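Local atomic coordinates of Cyclo(L-tyrosyl-L-tyrosyl) synthase (Mycobacterium tuberculosis, PDB entry 2X9Q), a protein that probably joins two tyrosines, taken from tyrosyl-tRNA without using ATP, into cyclo(L-Tyr-L-Tyr), an intermediate on the way to mycocyclosin. Residues Phe94-Leu104 and Lys150-Leu158; Met196-Phe207 and Gln255-Leu263. All coordinates share one frame; numbering follows the deposited sequence.

Interaction 1 (Phe94-Leu104 and Lys150-Leu158); sequences FSRQRLRDLGL and KITTTVNEL
R100 and E157 make a salt bridge between the two segments, NH1 to OE1 at 3.1 Å, with the guanidinium and carboxylate planes 48° apart. The R100 chain runs extended from CG to NE, which carries the charge across to the second helix; L158 CD2 lies over one face of the guanidinium. R96 NH1 also comes near E157 OE1, at a distance longer than a salt bridge, so both arginines probably stabilise the carboxylate.

A water stitches the middle of the contact. It accepts from R96 NE in the plane of the guanidinium and donates to R96 O and T154 OG1. T154 OG1 in turn donates to K150 O at 2.8 Å, reaching it from the face opposite T154 N. Threonine suits this place because its branches divide the work: OG1 makes these polar bonds, while CG2 packs on L99 O and R100 CA.

The helices belong to the Rossmann-like HUP-clan fold that CDPS enzymes share with class I tRNA synthetases; the axes of 96-104 and 150-158 cross at -44°. R96 is a knob among K150, T153, T154 and E157: bent at chi2 (-77°) and again at chi3, it brings its guanidinium under T153 CG2, 3.5 Å above the centre of the plane.

Apolar contacts fill the rest. L99 CD1 meets K150 CB at 3.7 Å. It also meets I151 CG1, both residues resting on V87 and F115. G103, lacking a side chain, lets L158 CD1 come to 3.7 Å from its CA, while L158 CD2 touches L104 CD2 at 3.6 Å.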
loop_
_atom_site.group_PDB
_atom_site.type_symbol
_atom_site.label_atom_id
_atom_site.label_comp_id
_atom_site.label_asym_id
_atom_site.label_seq_id
_atom_site.Cartn_x
_atom_site.Cartn_y
_atom_site.Cartn_z
ATOM N N PHE A 94 -13.669 2.014 0.277
ATOM C CA PHE A 94 -13.661 0.667 0.882
ATOM C C PHE A 94 -14.936 0.326 1.596
ATOM O O PHE A 94 -14.950 0.067 2.805
ATOM C CB PHE A 94 -12.402 0.410 1.778
ATOM C CG PHE A 94 -11.092 0.573 0.989
ATOM C CD1 PHE A 94 -10.685 -0.445 0.105
ATOM C CD2 PHE A 94 -10.300 1.744 1.115
ATOM C CE1 PHE A 94 -9.480 -0.314 -0.651
ATOM C CE2 PHE A 94 -9.115 1.940 0.330
ATOM C CZ PHE A 94 -8.712 0.854 -0.532
ATOM N N SER A 95 -16.006 0.262 0.818
ATOM C CA SER A 95 -17.302 -0.121 1.332
ATOM C C SER A 95 -17.247 -1.628 1.553
ATOM O O SER A 95 -16.302 -2.306 1.063
ATOM C CB SER A 95 -18.378 0.237 0.266
ATOM O OG SER A 95 -18.258 -0.731 -0.809
ATOM N N ARG A 96 -18.245 -2.166 2.268
ATOM C CA ARG A 96 -18.366 -3.607 2.408
ATOM C C ARG A 96 -18.426 -4.329 1.056
ATOM O O ARG A 96 -17.815 -5.388 0.880
ATOM C CB ARG A 96 -19.633 -3.979 3.270
ATOM C CG ARG A 96 -19.383 -3.823 4.805
ATOM C CD ARG A 96 -18.560 -4.977 5.369
ATOM N NE ARG A 96 -19.254 -6.202 4.973
ATOM C CZ ARG A 96 -20.321 -6.690 5.615
ATOM N NH1 ARG A 96 -20.961 -7.755 5.118
ATOM N NH2 ARG A 96 -20.757 -6.113 6.757
ATOM N N GLN A 97 -19.218 -3.830 0.142
ATOM C CA GLN A 97 -19.319 -4.526 -1.171
ATOM C C GLN A 97 -17.943 -4.471 -1.923
ATOM O O GLN A 97 -17.548 -5.470 -2.531
ATOM C CB GLN A 97 -20.408 -3.850 -2.056
ATOM C CG GLN A 97 -20.677 -4.584 -3.447
ATOM C CD GLN A 97 -20.997 -6.079 -3.220
ATOM O OE1 GLN A 97 -20.236 -6.998 -3.624
ATOM N NE2 GLN A 97 -22.087 -6.335 -2.478
ATOM N N ARG A 98 -17.265 -3.305 -1.909
ATOM C CA ARG A 98 -15.992 -3.183 -2.638
ATOM C C ARG A 98 -14.979 -4.147 -2.029
ATOM O O ARG A 98 -14.226 -4.754 -2.762
ATOM C CB ARG A 98 -15.409 -1.774 -2.578
ATOM C CG ARG A 98 -14.071 -1.586 -3.444
ATOM C CD ARG A 98 -14.537 -1.304 -4.811
ATOM N NE ARG A 98 -15.029 0.065 -4.693
ATOM C CZ ARG A 98 -15.936 0.613 -5.483
ATOM N NH1 ARG A 98 -16.463 -0.085 -6.505
ATOM N NH2 ARG A 98 -16.282 1.879 -5.242
ATOM N N LEU A 99 -14.952 -4.282 -0.691
ATOM C CA LEU A 99 -14.000 -5.203 -0.039
ATOM C C LEU A 99 -14.317 -6.644 -0.422
ATOM O O LEU A 99 -13.414 -7.469 -0.635
ATOM C CB LEU A 99 -14.016 -5.036 1.477
ATOM C CG LEU A 99 -13.366 -3.702 1.964
ATOM C CD1 LEU A 99 -13.776 -3.496 3.451
ATOM C CD2 LEU A 99 -11.800 -3.817 1.805
ATOM N N ARG A 100 -15.609 -6.986 -0.426
ATOM C CA ARG A 100 -15.965 -8.337 -0.892
ATOM C C ARG A 100 -15.536 -8.566 -2.346
ATOM O O ARG A 100 -15.074 -9.611 -2.672
ATOM C CB ARG A 100 -17.472 -8.553 -0.796
ATOM C CG ARG A 100 -17.887 -10.011 -0.934
ATOM C CD ARG A 100 -19.427 -10.117 -0.679
ATOM N NE ARG A 100 -19.869 -11.344 -1.324
ATOM C CZ ARG A 100 -19.788 -12.533 -0.746
ATOM N NH1 ARG A 100 -19.325 -12.659 0.516
ATOM N NH2 ARG A 100 -20.177 -13.593 -1.422
ATOM N N ASP A 101 -15.774 -7.609 -3.208
ATOM C CA ASP A 101 -15.441 -7.779 -4.615
ATOM C C ASP A 101 -13.907 -7.963 -4.750
ATOM O O ASP A 101 -13.407 -8.891 -5.456
ATOM C CB ASP A 101 -15.954 -6.556 -5.373
ATOM C CG ASP A 101 -17.483 -6.571 -5.549
ATOM O OD1 ASP A 101 -18.081 -7.625 -5.235
ATOM O OD2 ASP A 101 -18.038 -5.542 -5.993
ATOM N N LEU A 102 -13.162 -7.181 -3.971
ATOM C CA LEU A 102 -11.698 -7.287 -3.965
ATOM C C LEU A 102 -11.211 -8.638 -3.495
ATOM O O LEU A 102 -10.213 -9.209 -4.012
ATOM C CB LEU A 102 -11.054 -6.154 -3.083
ATOM C CG LEU A 102 -10.963 -4.792 -3.788
ATOM C CD1 LEU A 102 -10.680 -3.587 -2.761
ATOM C CD2 LEU A 102 -9.854 -4.795 -4.869
ATOM N N GLY A 103 -11.812 -9.110 -2.407
ATOM C CA GLY A 103 -11.469 -10.411 -1.851
ATOM C C GLY A 103 -11.790 -11.544 -2.876
ATOM O O GLY A 103 -10.990 -12.477 -3.024
ATOM N N LEU A 104 -12.907 -11.457 -3.573
ATOM C CA LEU A 104 -13.217 -12.481 -4.623
ATOM C C LEU A 104 -12.208 -12.389 -5.803
ATOM O O LEU A 104 -11.742 -13.395 -6.299
ATOM C CB LEU A 104 -14.628 -12.234 -5.163
ATOM C CG LEU A 104 -15.731 -12.649 -4.145
ATOM C CD1 LEU A 104 -17.113 -12.057 -4.506
ATOM C CD2 LEU A 104 -15.734 -14.194 -3.916
ATOM N N LYS A 150 -14.976 -4.090 8.914
ATOM C CA LYS A 150 -15.456 -4.392 7.541
ATOM C C LYS A 150 -14.544 -5.443 6.881
ATOM O O LYS A 150 -15.046 -6.383 6.260
ATOM C CB LYS A 150 -15.530 -3.187 6.645
ATOM C CG LYS A 150 -16.572 -2.177 7.164
ATOM C CD LYS A 150 -16.417 -0.898 6.328
ATOM C CE LYS A 150 -17.526 0.079 6.639
ATOM N NZ LYS A 150 -17.606 1.115 5.501
ATOM N N ILE A 151 -13.220 -5.313 7.068
ATOM C CA ILE A 151 -12.337 -6.293 6.474
ATOM C C ILE A 151 -12.522 -7.617 7.155
ATOM O O ILE A 151 -12.589 -8.623 6.451
ATOM C CB ILE A 151 -10.872 -5.870 6.437
ATOM C CG1 ILE A 151 -10.722 -4.528 5.663
ATOM C CG2 ILE A 151 -10.020 -6.964 5.807
ATOM C CD1 ILE A 151 -9.330 -3.792 6.110
ATOM N N THR A 152 -12.551 -7.639 8.508
ATOM C CA THR A 152 -12.691 -8.892 9.224
ATOM C C THR A 152 -13.969 -9.627 8.815
ATOM O O THR A 152 -13.907 -10.819 8.567
ATOM C CB THR A 152 -12.550 -8.691 10.740
ATOM O OG1 THR A 152 -11.312 -7.994 10.938
ATOM C CG2 THR A 152 -12.563 -10.095 11.622
ATOM N N THR A 153 -15.099 -8.926 8.658
ATOM C CA THR A 153 -16.346 -9.584 8.246
ATOM C C THR A 153 -16.149 -10.158 6.845
ATOM O O THR A 153 -16.517 -11.301 6.569
ATOM C CB THR A 153 -17.499 -8.553 8.259
ATOM O OG1 THR A 153 -17.626 -8.047 9.598
ATOM C CG2 THR A 153 -18.924 -9.175 7.727
ATOM N N THR A 154 -15.594 -9.343 5.944
ATOM C CA THR A 154 -15.270 -9.819 4.594
ATOM C C THR A 154 -14.520 -11.167 4.574
ATOM O O THR A 154 -14.897 -12.112 3.863
ATOM C CB THR A 154 -14.500 -8.741 3.807
ATOM O OG1 THR A 154 -15.286 -7.535 3.761
ATOM C CG2 THR A 154 -14.271 -9.271 2.371
ATOM N N VAL A 155 -13.483 -11.256 5.368
ATOM C CA VAL A 155 -12.562 -12.403 5.333
ATOM C C VAL A 155 -13.251 -13.628 5.949
ATOM O O VAL A 155 -13.054 -14.760 5.492
ATOM C CB VAL A 155 -11.214 -12.066 6.004
ATOM C CG1 VAL A 155 -10.374 -13.277 6.285
ATOM C CG2 VAL A 155 -10.384 -10.999 5.144
ATOM N N ASN A 156 -14.082 -13.382 6.975
ATOM C CA ASN A 156 -14.792 -14.471 7.685
ATOM C C ASN A 156 -15.810 -15.064 6.704
ATOM O O ASN A 156 -15.953 -16.270 6.604
ATOM C CB ASN A 156 -15.521 -13.916 8.944
ATOM C CG ASN A 156 -14.566 -13.616 10.090
ATOM O OD1 ASN A 156 -13.402 -13.986 10.063
ATOM N ND2 ASN A 156 -15.053 -12.889 11.092
ATOM N N GLU A 157 -16.451 -14.181 5.963
ATOM C CA GLU A 157 -17.406 -14.550 4.943
ATOM C C GLU A 157 -16.812 -15.311 3.768
ATOM O O GLU A 157 -17.380 -16.328 3.298
ATOM C CB GLU A 157 -17.949 -13.274 4.380
ATOM C CG GLU A 157 -19.282 -13.354 3.795
ATOM C CD GLU A 157 -20.017 -12.094 4.118
ATOM O OE1 GLU A 157 -20.136 -11.278 3.186
ATOM O OE2 GLU A 157 -20.427 -11.903 5.311
ATOM N N LEU A 158 -15.676 -14.828 3.257
ATOM C CA LEU A 158 -15.054 -15.468 2.061
ATOM C C LEU A 158 -14.180 -16.631 2.341
ATOM O O LEU A 158 -14.014 -17.475 1.469
ATOM C CB LEU A 158 -14.247 -14.436 1.216
ATOM C CG LEU A 158 -15.100 -13.330 0.630
ATOM C CD1 LEU A 158 -14.201 -12.278 -0.127
ATOM C CD2 LEU A 158 -16.159 -13.923 -0.308
HETATM O O HOH W 1 -17.750 -7.285 2.849
#

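Interaction 2 (Met196-Phe207 and Gln255-Leu263); sequences MRAVCQDLVRRF and QSLPLAEML. Unlike the reference sequence in segment 196-207: M196 (reference Leu).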
loop_
_atom_site.group_PDB
_atom_site.type_symbol
_atom_site.label_atom_id
_atom_site.label_comp_id
_atom_site.label_asym_id
_atom_site.label_seq_id
_atom_site.Cartn_x
_atom_site.Cartn_y
_atom_site.Cartn_z
HETATM N N MSE A 196 17.974 12.171 -2.957
HETATM C CA MSE A 196 16.914 11.169 -2.837
HETATM C C MSE A 196 15.779 11.671 -1.987
HETATM O O MSE A 196 14.592 11.577 -2.362
HETATM C CB MSE A 196 17.487 9.843 -2.270
HETATM C CG MSE A 196 16.557 8.672 -2.552
HETATM SE SE MSE A 196 16.522 7.518 -1.003
HETATM C CE MSE A 196 15.706 9.035 -0.222
ATOM N N ARG A 197 16.115 12.247 -0.837
ATOM C CA ARG A 197 15.083 12.884 -0.043
ATOM C C ARG A 197 14.267 13.953 -0.790
ATOM O O ARG A 197 13.023 14.092 -0.594
ATOM C CB ARG A 197 15.728 13.507 1.226
ATOM C CG ARG A 197 14.690 14.095 2.211
ATOM C CD ARG A 197 15.366 14.469 3.601
ATOM N NE ARG A 197 16.302 15.598 3.399
ATOM C CZ ARG A 197 17.647 15.621 3.504
ATOM N NH1 ARG A 197 18.446 14.541 3.833
ATOM N NH2 ARG A 197 18.192 16.790 3.231
ATOM N N ALA A 198 14.964 14.794 -1.562
ATOM C CA ALA A 198 14.218 15.890 -2.312
ATOM C C ALA A 198 13.228 15.300 -3.338
ATOM O O ALA A 198 12.086 15.763 -3.473
ATOM C CB ALA A 198 15.281 16.805 -3.040
ATOM N N VAL A 199 13.678 14.272 -4.066
ATOM C CA VAL A 199 12.753 13.559 -4.980
ATOM C C VAL A 199 11.545 13.036 -4.233
ATOM O O VAL A 199 10.447 13.281 -4.686
ATOM C CB VAL A 199 13.482 12.473 -5.825
ATOM C CG1 VAL A 199 12.458 11.724 -6.833
ATOM C CG2 VAL A 199 14.595 13.221 -6.650
ATOM N N CYS A 200 11.766 12.342 -3.088
ATOM C CA CYS A 200 10.631 11.842 -2.274
ATOM C C CYS A 200 9.759 12.991 -1.779
ATOM O O CYS A 200 8.540 12.833 -1.769
ATOM C CB CYS A 200 11.139 10.978 -1.093
ATOM S SG CYS A 200 11.933 9.484 -1.656
ATOM N N GLN A 201 10.326 14.162 -1.404
ATOM C CA GLN A 201 9.437 15.285 -0.961
ATOM C C GLN A 201 8.613 15.806 -2.107
ATOM O O GLN A 201 7.455 16.180 -1.892
ATOM C CB GLN A 201 10.158 16.556 -0.458
ATOM C CG GLN A 201 10.967 16.418 0.722
ATOM C CD GLN A 201 10.142 16.498 2.006
ATOM O OE1 GLN A 201 9.064 17.176 2.112
ATOM N NE2 GLN A 201 10.634 15.786 2.991
ATOM N N ASP A 202 9.200 15.877 -3.335
ATOM C CA ASP A 202 8.428 16.341 -4.449
ATOM C C ASP A 202 7.241 15.376 -4.632
ATOM O O ASP A 202 6.115 15.805 -4.907
ATOM C CB ASP A 202 9.257 16.389 -5.769
ATOM C CG ASP A 202 8.588 17.277 -6.815
ATOM O OD1 ASP A 202 8.451 18.504 -6.544
ATOM O OD2 ASP A 202 8.173 16.778 -7.883
ATOM N N LEU A 203 7.523 14.067 -4.593
ATOM C CA LEU A 203 6.470 13.019 -4.771
ATOM C C LEU A 203 5.436 13.144 -3.641
ATOM O O LEU A 203 4.280 13.076 -3.904
ATOM C CB LEU A 203 7.138 11.603 -4.820
ATOM C CG LEU A 203 7.872 11.347 -6.155
ATOM C CD1 LEU A 203 8.685 10.060 -6.178
ATOM C CD2 LEU A 203 7.005 11.406 -7.446
ATOM N N VAL A 204 5.836 13.463 -2.419
ATOM C CA VAL A 204 4.842 13.707 -1.397
ATOM C C VAL A 204 3.970 14.909 -1.724
ATOM O O VAL A 204 2.773 14.806 -1.568
ATOM C CB VAL A 204 5.505 13.841 -0.028
ATOM C CG1 VAL A 204 4.647 14.618 1.015
ATOM C CG2 VAL A 204 5.863 12.397 0.464
ATOM N N ARG A 205 4.560 16.059 -2.123
ATOM C CA ARG A 205 3.788 17.261 -2.412
ATOM C C ARG A 205 2.861 16.997 -3.581
ATOM O O ARG A 205 1.714 17.464 -3.537
ATOM C CB ARG A 205 4.671 18.485 -2.701
ATOM C CG ARG A 205 5.475 18.916 -1.484
ATOM C CD ARG A 205 6.588 19.933 -1.843
ATOM N NE ARG A 205 7.296 20.297 -0.607
ATOM C CZ ARG A 205 8.566 20.624 -0.488
ATOM N NH1 ARG A 205 9.391 20.610 -1.556
ATOM N NH2 ARG A 205 9.040 20.932 0.737
ATOM N N ARG A 206 3.311 16.254 -4.615
ATOM C CA ARG A 206 2.402 15.944 -5.725
ATOM C C ARG A 206 1.169 15.153 -5.197
ATOM O O ARG A 206 0.026 15.474 -5.508
ATOM C CB ARG A 206 3.030 15.102 -6.829
ATOM C CG ARG A 206 3.949 15.836 -7.844
ATOM C CD ARG A 206 3.536 17.244 -8.268
ATOM N NE ARG A 206 4.648 18.128 -7.911
ATOM C CZ ARG A 206 4.605 19.111 -7.001
ATOM N NH1 ARG A 206 5.722 19.823 -6.761
ATOM N NH2 ARG A 206 3.453 19.407 -6.354
ATOM N N PHE A 207 1.428 14.128 -4.384
ATOM C CA PHE A 207 0.359 13.332 -3.835
ATOM C C PHE A 207 -0.607 14.167 -2.950
ATOM O O PHE A 207 -1.822 13.949 -3.006
ATOM C CB PHE A 207 0.923 12.168 -3.047
ATOM C CG PHE A 207 -0.084 11.465 -2.216
ATOM C CD1 PHE A 207 -1.119 10.735 -2.822
ATOM C CD2 PHE A 207 -0.025 11.540 -0.800
ATOM C CE1 PHE A 207 -2.104 10.091 -2.046
ATOM C CE2 PHE A 207 -0.999 10.885 0.010
ATOM C CZ PHE A 207 -2.045 10.143 -0.630
ATOM N N GLN A 255 -5.043 3.692 -6.656
ATOM C CA GLN A 255 -4.279 4.864 -7.159
ATOM C C GLN A 255 -2.814 4.436 -7.205
ATOM O O GLN A 255 -2.401 3.685 -6.339
ATOM C CB GLN A 255 -4.315 6.016 -6.134
ATOM C CG GLN A 255 -5.645 6.690 -5.967
ATOM C CD GLN A 255 -5.726 7.483 -4.649
ATOM O OE1 GLN A 255 -4.719 7.711 -3.953
ATOM N NE2 GLN A 255 -6.942 7.876 -4.285
ATOM N N SER A 256 -1.977 4.941 -8.128
ATOM C CA SER A 256 -0.552 4.501 -8.045
ATOM C C SER A 256 0.119 5.048 -6.781
ATOM O O SER A 256 -0.210 6.122 -6.310
ATOM C CB SER A 256 0.292 4.751 -9.316
ATOM O OG SER A 256 0.128 6.088 -9.637
ATOM N N LEU A 257 0.936 4.213 -6.159
ATOM C CA LEU A 257 1.723 4.606 -5.024
ATOM C C LEU A 257 2.537 5.889 -5.346
ATOM O O LEU A 257 3.127 5.972 -6.424
ATOM C CB LEU A 257 2.696 3.458 -4.825
ATOM C CG LEU A 257 3.731 3.651 -3.743
ATOM C CD1 LEU A 257 2.937 3.497 -2.407
ATOM C CD2 LEU A 257 4.930 2.623 -3.974
ATOM N N PRO A 258 2.606 6.872 -4.399
ATOM C CA PRO A 258 3.364 8.104 -4.670
ATOM C C PRO A 258 4.870 7.862 -4.958
ATOM O O PRO A 258 5.439 8.581 -5.804
ATOM C CB PRO A 258 3.246 8.909 -3.361
ATOM C CG PRO A 258 1.912 8.412 -2.748
ATOM C CD PRO A 258 1.971 6.883 -3.060
ATOM N N LEU A 259 5.473 6.853 -4.347
ATOM C CA LEU A 259 6.883 6.574 -4.606
ATOM C C LEU A 259 7.121 5.569 -5.761
ATOM O O LEU A 259 8.288 5.222 -6.054
ATOM C CB LEU A 259 7.548 6.053 -3.347
ATOM C CG LEU A 259 7.581 7.109 -2.211
ATOM C CD1 LEU A 259 8.489 6.528 -1.249
ATOM C CD2 LEU A 259 8.190 8.537 -2.631
ATOM N N ALA A 260 6.046 5.082 -6.386
ATOM C CA ALA A 260 6.211 4.100 -7.490
ATOM C C ALA A 260 7.228 4.454 -8.540
ATOM O O ALA A 260 7.996 3.609 -8.969
ATOM C CB ALA A 260 4.865 3.763 -8.164
ATOM N N GLU A 261 7.268 5.716 -8.945
ATOM C CA GLU A 261 8.151 6.176 -9.963
ATOM C C GLU A 261 9.595 5.954 -9.602
ATOM O O GLU A 261 10.460 5.825 -10.486
ATOM C CB GLU A 261 7.836 7.705 -10.180
ATOM C CG GLU A 261 8.776 8.383 -11.098
ATOM C CD GLU A 261 8.490 9.921 -11.121
ATOM O OE1 GLU A 261 7.457 10.291 -11.657
ATOM O OE2 GLU A 261 9.291 10.695 -10.561
HETATM N N MSE A 262 9.912 5.951 -8.309
HETATM C CA MSE A 262 11.275 5.631 -7.872
HETATM C C MSE A 262 11.473 4.104 -7.640
HETATM O O MSE A 262 12.447 3.490 -8.142
HETATM C CB MSE A 262 11.583 6.333 -6.531
HETATM C CG MSE A 262 12.953 6.014 -6.028
HETATM SE SE MSE A 262 13.326 6.947 -4.364
HETATM C CE MSE A 262 13.417 8.790 -5.128
ATOM N N LEU A 263 10.572 3.493 -6.835
ATOM C CA LEU A 263 10.792 2.112 -6.347
ATOM C C LEU A 263 10.782 1.083 -7.482
ATOM O O LEU A 263 11.483 0.047 -7.395
ATOM C CB LEU A 263 9.684 1.720 -5.381
ATOM C CG LEU A 263 9.460 2.611 -4.147
ATOM C CD1 LEU A 263 8.652 1.807 -3.103
ATOM C CD2 LEU A 263 10.785 3.090 -3.619
#
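M262, a selenomethionine, reaches across to helix 196-207 and meets three of its residues. Its chain is extended as far as the selenium, with CG anti to the backbone N (chi1 179°), and CB and CG span the gap. SE arrives 4.0 Å from C200 SG and about as far from CG of M196, also a selenomethionine, where the reference sequence has leucine. At chi3 the chain turns, and the terminal CE presses on V199, 3.5 Å from CG1, with C200 SG also in touch. A long, flexible, unbranched chain can fit its tip between a branched valine and a small cysteine on successive positions.

L203 takes up the next turn. P258 O lies against the flank of its whole side chain, with CB, CG and both methyls 3.6 to 3.7 Å away; CD1 also meets L259 CD2 at 3.9 Å, and CD2 approaches E261 OE2. One turn further on, P258 CG sits over one face of the F207 ring, a CH-pi contact 4.0 Å from the centroid and 26° off the ring normal. Q255 OE1 lies at the ring edge, near CE1. P258 is also the second residue of a type I beta turn, L257 to A260, where proline's fixed phi fits well.

L259 lies beside I230 and Q255 beside Y253, both probable substrate-binding residues, so the contact probably backs the substrate pocket. Helix 194-210 is flanked by helix 177-192, whose L190 touches C200, and by helix 220-244, whose C226 touches F207, while S256 and A260 of 255-263 rest on strand 276-283.

From the N terminus, the chain leaves strand 82-87 for helix 96-109, passes through strand 112-117, and returns along helix 133-158, where interaction 1 closes a loop of 45 residues. It then runs through edge strand 165-169 and helix 177-192 to helix 194-210. There interaction 2 opens, closing 47 residues later, after helix 220-244 and strand 249-253. The two loops follow in series, neither nesting nor crossing. The centres of interactions 1 and 2 are about 29 Å apart, on opposite sides of the chain's centre. Interaction 1 ties together two helices of the Rossmann-like core; interaction 2 fastens helix 194-210 to segment 255-263, just after strand 249-253, which ends in Y253, a probable substrate-binding residue.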